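Local structure of F420-dependent methylenetetrahydromethanopterin dehydrogenase (Methanopyrus kandleri, 1QV9) at residues F154-E159 with P179-D184; E192-P197 with D249-L254. The protein catalyses the reversible, coenzyme F420-dependent reduction of methenyl-tetrahydromethanopterin to methylene-tetrahydromethanopterin, a step of methanogenesis from carbon dioxide. One frame throughout, in Å; residues are numbered along the deposited sequence.

Contact 1. Residues F154-E159 with P179-D184; sequences FRVVQE and PKLVID
Ile183 meets Val156 and Val157 through the far end of its side chain, as tracing it outward from the backbone demonstrates. Its CB lies 5.5 Å from Val156 CG1, too far for direct packing. The CG2 branch is similarly remote, whereas CG1 has already come to 4.3 Å from Val156 CG1. The terminal CD1 completes the approach: it lies 3.7 Å from Val156 CG1 and 4.1 Å from Val156 CB, and it also reaches Val157 CG2 at 4.3 Å. The torsions account for this reach, because CG1 stands anti to the carbonyl carbon (chi1 -59°) and an extended chi2 carries the chain toward the helix. The two side chains slide past each other in opposite directions, the end methyl CD1 of Ile183 resting against the CG1 methyl of Val156.

The backbones belong to helix 153-169 and strand 180-183, whose local axes approach to 10.6 Å and run nearly antiparallel, at 173°. No hydrogen bond crosses between them. This is the packing of a beta-alpha-beta crossover in an alpha/beta domain: the chain leaves strand 115-119, passes through helices 134-150 and 153-169, and returns as 180-183, an outermost strand of the parallel sheet within this chain. Backbone hydrogen bonds between Leu118 and both Leu181 and Ile183 join the two strands, while Ile183 also touches Ile117.

Two residues earlier on the strand, Leu181 offers CD1 to Val156 CG1 at a looser 4.4 Å. With chi1 at 179°, CG1 of Val156 stands opposite its backbone nitrogen, where it meets the CD1 methyls of both strand residues.

Contact 2. Residues E192-P197 with D249-L254; sequences EEFENP and DEAREL
Phe194 and Ala251 make an apolar contact: ring atom CE1 of Phe194 lies 4.3 Å from Ala251 CB, and the methyl approaches the ring obliquely. Glu193 CG lies 3.4 Å above one face of the Phe194 ring, displaced toward its rim. One turn further along the helix, Leu254 turns CD1 against the amide end of Asn196. The leucine CG stands anti to the carbonyl carbon (chi1 -81°), and chi2 of 173° extends the branch toward the loop. On the polar side, a water lies in the plane of the Arg252 guanidinium and accepts a hydrogen bond from NH2 at 2.8 Å. The water's bond to Glu193 OE2 is long, 3.3 Å from the water oxygen, and uncertain because other acceptors compete for its protons. The charged groups remain apart, with Glu193 OE2 5.4 Å from Arg252 NH2.

Farther out, both carboxylate oxygens of Glu255 hold the loop, accepting hydrogen bonds from Glu195 N and Asn196 N, and Arg252 NH1 forms a salt bridge with Glu136 of the second subunit.

Asn196 is the N-cap of helix 197-223, whose Ala199, Met200 and Ala203 pack on Phe194, so the loop enters the helix bundle there and rests on helix 227-257 beside it.

The contacts follow in series along the chain: contact 1 closes at strand 180-183 before the loop of contact 2 begins, and their centres are about 19 Å apart. Contact 1 belongs to the alpha/beta domain, whereas contact 2 joins the loop before helix 197-223 to helix 227-257 of the bundle; the centre of contact 1 is about 8 Å, and that of contact 2 about 21 Å, from the centre of the chain. A salt bridge joins them directly, Arg155 NE to Glu193 OE1 at 2.8 Å, connecting helix 153-169 to the loop that leads into the bundle. Both also touch the second subunit, so this connection between domain and bundle borders an interface of the hexamer.

Contact 1. Residues F154-E159 with P179-D184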
ATOM      1  N   PHE A 154     -10.685   4.790 -22.571  1.00 16.80           N
ATOM      2  CA  PHE A 154     -11.742   5.768 -22.816  1.00 14.43           C
ATOM      3  C   PHE A 154     -11.262   6.870 -23.774  1.00 13.74           C
ATOM      4  O   PHE A 154     -12.110   7.494 -24.423  1.00 16.38           O
ATOM      5  CB  PHE A 154     -12.236   6.397 -21.488  1.00 14.65           C
ATOM      6  CG  PHE A 154     -13.205   5.526 -20.705  1.00 14.56           C
ATOM      7  CD1 PHE A 154     -13.399   5.762 -19.358  1.00 15.36           C
ATOM      8  CD2 PHE A 154     -13.902   4.503 -21.311  1.00 18.19           C
ATOM      9  CE1 PHE A 154     -14.286   4.987 -18.609  1.00 15.23           C
ATOM     10  CE2 PHE A 154     -14.799   3.709 -20.551  1.00 15.41           C
ATOM     11  CZ  PHE A 154     -14.974   3.972 -19.216  1.00 15.42           C
ATOM     12  N   ARG A 155      -9.957   7.120 -23.830  1.00 16.20           N
ATOM     13  CA  ARG A 155      -9.484   8.151 -24.756  1.00 17.41           C
ATOM     14  C   ARG A 155      -9.629   7.628 -26.183  1.00 17.14           C
ATOM     15  O   ARG A 155      -9.869   8.402 -27.108  1.00 17.84           O
ATOM     16  CB  ARG A 155      -8.027   8.569 -24.486  1.00 16.51           C
ATOM     17  CG  ARG A 155      -7.768  10.045 -24.892  1.00 19.84           C
ATOM     18  CD  ARG A 155      -6.348  10.457 -24.704  1.00 20.14           C
ATOM     19  NE  ARG A 155      -5.822  10.244 -23.357  1.00 20.50           N
ATOM     20  CZ  ARG A 155      -6.075  11.024 -22.316  1.00 16.98           C
ATOM     21  NH1 ARG A 155      -5.549  10.736 -21.149  1.00 20.84           N
ATOM     22  NH2 ARG A 155      -6.832  12.089 -22.454  1.00 23.68           N
ATOM     23  N   VAL A 156      -9.471   6.323 -26.396  1.00 15.24           N
ATOM     24  CA  VAL A 156      -9.652   5.764 -27.736  1.00 15.58           C
ATOM     25  C   VAL A 156     -11.120   5.971 -28.172  1.00 17.75           C
ATOM     26  O   VAL A 156     -11.426   6.303 -29.329  1.00 17.93           O
ATOM     27  CB  VAL A 156      -9.365   4.243 -27.750  1.00 17.03           C
ATOM     28  CG1 VAL A 156      -9.585   3.672 -29.129  1.00 19.61           C
ATOM     29  CG2 VAL A 156      -7.910   3.983 -27.304  1.00 17.67           C
ATOM     30  N   VAL A 157     -12.048   5.718 -27.240  1.00 16.52           N
ATOM     31  CA  VAL A 157     -13.471   5.895 -27.534  1.00 14.88           C
ATOM     32  C   VAL A 157     -13.792   7.351 -27.796  1.00 16.47           C
ATOM     33  O   VAL A 157     -14.538   7.642 -28.731  1.00 19.09           O
ATOM     34  CB  VAL A 157     -14.330   5.314 -26.339  1.00 17.77           C
ATOM     35  CG1 VAL A 157     -15.816   5.484 -26.573  1.00 18.23           C
ATOM     36  CG2 VAL A 157     -14.009   3.849 -26.157  1.00 18.18           C
ATOM     37  N   GLN A 158     -13.240   8.243 -26.979  1.00 16.13           N
ATOM     38  CA  GLN A 158     -13.442   9.681 -27.126  1.00 18.74           C
ATOM     39  C   GLN A 158     -12.987  10.075 -28.527  1.00 18.48           C
ATOM     40  O   GLN A 158     -13.725  10.767 -29.240  1.00 19.80           O
ATOM     41  CB  GLN A 158     -12.622  10.452 -26.084  1.00 21.41           C
ATOM     42  CG  GLN A 158     -12.711  11.989 -26.214  1.00 18.94           C
ATOM     43  CD  GLN A 158     -11.579  12.776 -25.532  1.00 26.23           C
ATOM     44  OE1 GLN A 158     -10.823  12.253 -24.701  1.00 26.02           O
ATOM     45  NE2 GLN A 158     -11.479  14.076 -25.872  1.00 21.47           N
ATOM     46  N   GLU A 159     -11.801   9.616 -28.924  1.00 16.62           N
ATOM     47  CA  GLU A 159     -11.292  10.013 -30.253  1.00 18.55           C
ATOM     48  C   GLU A 159     -12.161   9.536 -31.382  1.00 21.17           C
ATOM     49  O   GLU A 159     -12.436  10.280 -32.340  1.00 21.80           O
ATOM     50  CB  GLU A 159      -9.874   9.495 -30.463  1.00 23.82           C
ATOM     51  CG  GLU A 159      -8.809  10.185 -29.668  1.00 31.95           C
ATOM     52  CD  GLU A 159      -7.428   9.602 -29.979  1.00 33.05           C
ATOM     53  OE1 GLU A 159      -7.343   8.616 -30.764  1.00 38.81           O
ATOM     54  OE2 GLU A 159      -6.444  10.129 -29.440  1.00 39.71           O
ATOM     55  N   PRO A 179     -16.806   3.563 -37.235  1.00 19.56           N
ATOM     56  CA  PRO A 179     -15.703   2.767 -36.697  1.00 18.23           C
ATOM     57  C   PRO A 179     -15.896   1.271 -36.744  1.00 17.61           C
ATOM     58  O   PRO A 179     -17.016   0.790 -36.764  1.00 19.75           O
ATOM     59  CB  PRO A 179     -15.575   3.280 -35.243  1.00 22.43           C
ATOM     60  CG  PRO A 179     -16.979   3.693 -34.920  1.00 23.99           C
ATOM     61  CD  PRO A 179     -17.428   4.410 -36.197  1.00 20.41           C
ATOM     62  N   LYS A 180     -14.777   0.553 -36.818  1.00 18.80           N
ATOM     63  CA  LYS A 180     -14.728  -0.901 -36.770  1.00 22.56           C
ATOM     64  C   LYS A 180     -13.508  -1.125 -35.866  1.00 22.04           C
ATOM     65  O   LYS A 180     -12.397  -1.381 -36.326  1.00 24.93           O
ATOM     66  CB  LYS A 180     -14.521  -1.504 -38.165  1.00 25.18           C
ATOM     67  CG  LYS A 180     -15.731  -1.314 -39.038  1.00 25.27           C
ATOM     68  CD  LYS A 180     -15.622  -2.119 -40.322  1.00 25.83           C
ATOM     69  CE  LYS A 180     -14.549  -1.556 -41.235  1.00 26.91           C
ATOM     70  NZ  LYS A 180     -14.548  -2.274 -42.570  1.00 33.94           N
ATOM     71  N   LEU A 181     -13.717  -0.982 -34.561  1.00 18.19           N
ATOM     72  CA  LEU A 181     -12.628  -1.098 -33.601  1.00 18.93           C
ATOM     73  C   LEU A 181     -12.790  -2.202 -32.597  1.00 18.27           C
ATOM     74  O   LEU A 181     -13.881  -2.424 -32.087  1.00 20.88           O
ATOM     75  CB  LEU A 181     -12.473   0.204 -32.806  1.00 20.52           C
ATOM     76  CG  LEU A 181     -12.081   1.478 -33.537  1.00 24.36           C
ATOM     77  CD1 LEU A 181     -12.074   2.628 -32.546  1.00 25.89           C
ATOM     78  CD2 LEU A 181     -10.688   1.313 -34.182  1.00 25.96           C
ATOM     79  N   VAL A 182     -11.686  -2.886 -32.317  1.00 18.03           N
ATOM     80  CA  VAL A 182     -11.676  -3.934 -31.305  1.00 16.99           C
ATOM     81  C   VAL A 182     -10.516  -3.544 -30.403  1.00 18.59           C
ATOM     82  O   VAL A 182      -9.339  -3.527 -30.813  1.00 19.28           O
ATOM     83  CB  VAL A 182     -11.450  -5.330 -31.919  1.00 20.87           C
ATOM     84  CG1 VAL A 182     -11.397  -6.354 -30.841  1.00 21.07           C
ATOM     85  CG2 VAL A 182     -12.568  -5.662 -32.885  1.00 24.88           C
ATOM     86  N   ILE A 183     -10.859  -3.219 -29.164  1.00 14.51           N
ATOM     87  CA  ILE A 183      -9.881  -2.749 -28.202  1.00 16.61           C
ATOM     88  C   ILE A 183      -9.479  -3.791 -27.184  1.00 17.95           C
ATOM     89  O   ILE A 183     -10.322  -4.509 -26.615  1.00 16.77           O
ATOM     90  CB  ILE A 183     -10.449  -1.507 -27.439  1.00 17.86           C
ATOM     91  CG1 ILE A 183     -10.776  -0.397 -28.452  1.00 14.91           C
ATOM     92  CG2 ILE A 183      -9.459  -1.023 -26.345  1.00 16.63           C
ATOM     93  CD1 ILE A 183     -11.582   0.773 -27.856  1.00 19.49           C
ATOM     94  N   ASP A 184      -8.178  -3.876 -26.975  1.00 16.26           N
ATOM     95  CA  ASP A 184      -7.624  -4.762 -25.975  1.00 17.91           C
ATOM     96  C   ASP A 184      -6.258  -4.310 -25.522  1.00 13.60           C
ATOM     97  O   ASP A 184      -5.817  -3.194 -25.859  1.00 16.92           O
ATOM     98  CB  ASP A 184      -7.637  -6.219 -26.446  1.00 18.35           C
ATOM     99  CG  ASP A 184      -6.632  -6.513 -27.575  1.00 24.35           C
ATOM    100  OD1 ASP A 184      -5.860  -5.617 -27.975  1.00 23.26           O
ATOM    101  OD2 ASP A 184      -6.623  -7.670 -28.060  1.00 29.72           O
TER

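Contact 2. Residues E192-P197 with D249-L254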
ATOM      1  N   GLU A 192      -0.253   7.213 -27.946  1.00 31.05           N
ATOM      2  CA  GLU A 192       0.849   8.037 -27.449  1.00 34.49           C
ATOM      3  C   GLU A 192       0.465   8.406 -26.022  1.00 29.47           C
ATOM      4  O   GLU A 192       0.847   9.439 -25.507  1.00 37.39           O
ATOM      5  CB  GLU A 192       0.991   9.303 -28.291  1.00 38.88           C
ATOM      6  CG  GLU A 192       1.406   9.004 -29.710  1.00 48.31           C
ATOM      7  CD  GLU A 192       2.683   8.198 -29.745  1.00 52.51           C
ATOM      8  OE1 GLU A 192       3.782   8.803 -29.728  1.00 53.62           O
ATOM      9  OE2 GLU A 192       2.588   6.954 -29.769  1.00 57.29           O
ATOM     10  N   GLU A 193      -0.284   7.526 -25.387  1.00 29.15           N
ATOM     11  CA  GLU A 193      -0.803   7.794 -24.049  1.00 23.49           C
ATOM     12  C   GLU A 193       0.229   8.096 -22.936  1.00 21.48           C
ATOM     13  O   GLU A 193       0.219   9.175 -22.299  1.00 20.92           O
ATOM     14  CB  GLU A 193      -1.681   6.592 -23.650  1.00 22.23           C
ATOM     15  CG  GLU A 193      -2.483   6.722 -22.326  1.00 20.72           C
ATOM     16  CD  GLU A 193      -3.586   7.749 -22.416  1.00 27.91           C
ATOM     17  OE1 GLU A 193      -4.116   8.006 -23.536  1.00 21.93           O
ATOM     18  OE2 GLU A 193      -3.926   8.291 -21.347  1.00 28.14           O
ATOM     19  N   PHE A 194       1.154   7.166 -22.745  1.00 18.60           N
ATOM     20  CA  PHE A 194       2.105   7.257 -21.654  1.00 16.33           C
ATOM     21  C   PHE A 194       3.516   7.705 -21.969  1.00 18.70           C
ATOM     22  O   PHE A 194       4.170   7.161 -22.879  1.00 21.86           O
ATOM     23  CB  PHE A 194       2.194   5.876 -20.983  1.00 16.82           C
ATOM     24  CG  PHE A 194       0.873   5.396 -20.417  1.00 14.22           C
ATOM     25  CD1 PHE A 194       0.400   5.940 -19.239  1.00 15.15           C
ATOM     26  CD2 PHE A 194       0.094   4.445 -21.087  1.00 16.32           C
ATOM     27  CE1 PHE A 194      -0.851   5.548 -18.723  1.00 16.75           C
ATOM     28  CE2 PHE A 194      -1.143   4.052 -20.594  1.00 16.73           C
ATOM     29  CZ  PHE A 194      -1.621   4.599 -19.410  1.00 15.25           C
ATOM     30  N   GLU A 195       4.002   8.674 -21.210  1.00 18.18           N
ATOM     31  CA  GLU A 195       5.381   9.100 -21.397  1.00 19.77           C
ATOM     32  C   GLU A 195       6.328   8.061 -20.770  1.00 19.79           C
ATOM     33  O   GLU A 195       7.373   7.714 -21.338  1.00 21.30           O
ATOM     34  CB  GLU A 195       5.604  10.456 -20.755  1.00 21.11           C
ATOM     35  CG  GLU A 195       7.032  10.950 -21.027  1.00 30.44           C
ATOM     36  CD  GLU A 195       7.354  12.308 -20.440  1.00 37.70           C
ATOM     37  OE1 GLU A 195       6.878  13.337 -20.984  1.00 42.44           O
ATOM     38  OE2 GLU A 195       8.098  12.343 -19.433  1.00 39.51           O
ATOM     39  N   ASN A 196       5.948   7.508 -19.614  1.00 20.08           N
ATOM     40  CA  ASN A 196       6.795   6.509 -18.947  1.00 15.34           C
ATOM     41  C   ASN A 196       6.455   5.115 -19.481  1.00 18.15           C
ATOM     42  O   ASN A 196       5.306   4.709 -19.481  1.00 17.15           O
ATOM     43  CB  ASN A 196       6.550   6.604 -17.449  1.00 18.41           C
ATOM     44  CG  ASN A 196       7.423   5.694 -16.663  1.00 17.83           C
ATOM     45  OD1 ASN A 196       8.443   6.106 -16.092  1.00 22.16           O
ATOM     46  ND2 ASN A 196       7.049   4.446 -16.626  1.00 17.77           N
ATOM     47  N   PRO A 197       7.463   4.357 -19.917  1.00 18.07           N
ATOM     48  CA  PRO A 197       7.145   3.043 -20.450  1.00 16.15           C
ATOM     49  C   PRO A 197       6.587   2.028 -19.453  1.00 16.96           C
ATOM     50  O   PRO A 197       5.773   1.182 -19.869  1.00 17.40           O
ATOM     51  CB  PRO A 197       8.459   2.611 -21.108  1.00 20.36           C
ATOM     52  CG  PRO A 197       9.494   3.247 -20.284  1.00 22.92           C
ATOM     53  CD  PRO A 197       8.917   4.619 -19.941  1.00 20.28           C
ATOM     54  N   ASP A 249      -4.112   2.484 -11.485  1.00 13.66           N
ATOM     55  CA  ASP A 249      -3.772   3.605 -10.573  1.00 14.57           C
ATOM     56  C   ASP A 249      -2.240   3.787 -10.517  1.00 16.61           C
ATOM     57  O   ASP A 249      -1.733   4.914 -10.554  1.00 15.29           O
ATOM     58  CB  ASP A 249      -4.279   3.320  -9.140  1.00 15.77           C
ATOM     59  CG  ASP A 249      -4.021   4.495  -8.186  1.00 17.81           C
ATOM     60  OD1 ASP A 249      -4.787   5.463  -8.312  1.00 21.17           O
ATOM     61  OD2 ASP A 249      -3.082   4.445  -7.365  1.00 21.25           O
ATOM     62  N   GLU A 250      -1.493   2.691 -10.425  1.00 12.16           N
ATOM     63  CA  GLU A 250      -0.037   2.776 -10.384  1.00 14.06           C
ATOM     64  C   GLU A 250       0.510   3.419 -11.656  1.00 15.38           C
ATOM     65  O   GLU A 250       1.483   4.190 -11.596  1.00 16.30           O
ATOM     66  CB  GLU A 250       0.600   1.382 -10.254  1.00 20.58           C
ATOM     67  CG  GLU A 250       0.504   0.806  -8.894  1.00 21.95           C
ATOM     68  CD  GLU A 250       1.352  -0.474  -8.726  1.00 26.57           C
ATOM     69  OE1 GLU A 250       2.103  -0.882  -9.651  1.00 25.33           O
ATOM     70  OE2 GLU A 250       1.260  -1.061  -7.640  1.00 28.87           O
ATOM     71  N   ALA A 251      -0.083   3.103 -12.797  1.00 16.64           N
ATOM     72  CA  ALA A 251       0.390   3.674 -14.059  1.00 16.79           C
ATOM     73  C   ALA A 251       0.171   5.166 -14.014  1.00 17.39           C
ATOM     74  O   ALA A 251       1.070   5.951 -14.388  1.00 16.75           O
ATOM     75  CB  ALA A 251      -0.382   3.073 -15.240  1.00 16.80           C
ATOM     76  N   ARG A 252      -1.007   5.588 -13.557  1.00 14.51           N
ATOM     77  CA  ARG A 252      -1.262   7.029 -13.546  1.00 14.16           C
ATOM     78  C   ARG A 252      -0.315   7.731 -12.570  1.00 14.30           C
ATOM     79  O   ARG A 252       0.173   8.864 -12.890  1.00 14.83           O
ATOM     80  CB  ARG A 252      -2.702   7.306 -13.198  1.00 14.12           C
ATOM     81  CG  ARG A 252      -3.076   8.794 -13.363  1.00 19.38           C
ATOM     82  CD  ARG A 252      -4.489   8.857 -13.672  1.00 24.42           C
ATOM     83  NE  ARG A 252      -5.020  10.191 -13.995  1.00 21.72           N
ATOM     84  CZ  ARG A 252      -5.155  10.693 -15.217  1.00 18.41           C
ATOM     85  NH1 ARG A 252      -5.711  11.890 -15.344  1.00 16.42           N
ATOM     86  NH2 ARG A 252      -4.784  10.049 -16.320  1.00 20.53           N
ATOM     87  N   GLU A 253      -0.042   7.142 -11.403  1.00 12.97           N
ATOM     88  CA  GLU A 253       0.872   7.784 -10.451  1.00 13.49           C
ATOM     89  C   GLU A 253       2.279   7.907 -11.067  1.00 17.85           C
ATOM     90  O   GLU A 253       2.979   8.861 -10.770  1.00 16.86           O
ATOM     91  CB  GLU A 253       0.921   7.039  -9.109  1.00 17.07           C
ATOM     92  CG  GLU A 253      -0.398   7.152  -8.320  1.00 16.63           C
ATOM     93  CD  GLU A 253      -0.796   8.593  -7.934  1.00 17.37           C
ATOM     94  OE1 GLU A 253      -1.939   9.010  -8.220  1.00 20.59           O
ATOM     95  OE2 GLU A 253       0.034   9.260  -7.307  1.00 21.39           O
ATOM     96  N   LEU A 254       2.696   6.966 -11.914  1.00 13.72           N
ATOM     97  CA  LEU A 254       4.010   7.049 -12.570  1.00 14.77           C
ATOM     98  C   LEU A 254       3.999   8.261 -13.508  1.00 17.83           C
ATOM     99  O   LEU A 254       5.007   8.987 -13.595  1.00 18.02           O
ATOM    100  CB  LEU A 254       4.335   5.783 -13.390  1.00 16.51           C
ATOM    101  CG  LEU A 254       4.856   4.615 -12.563  1.00 18.49           C
ATOM    102  CD1 LEU A 254       4.955   3.407 -13.464  1.00 21.00           C
ATOM    103  CD2 LEU A 254       6.220   4.922 -11.943  1.00 22.87           C
TER
HETATM  104  O   HOH W   1      -4.278  10.551 -18.977  1.00 29.02           O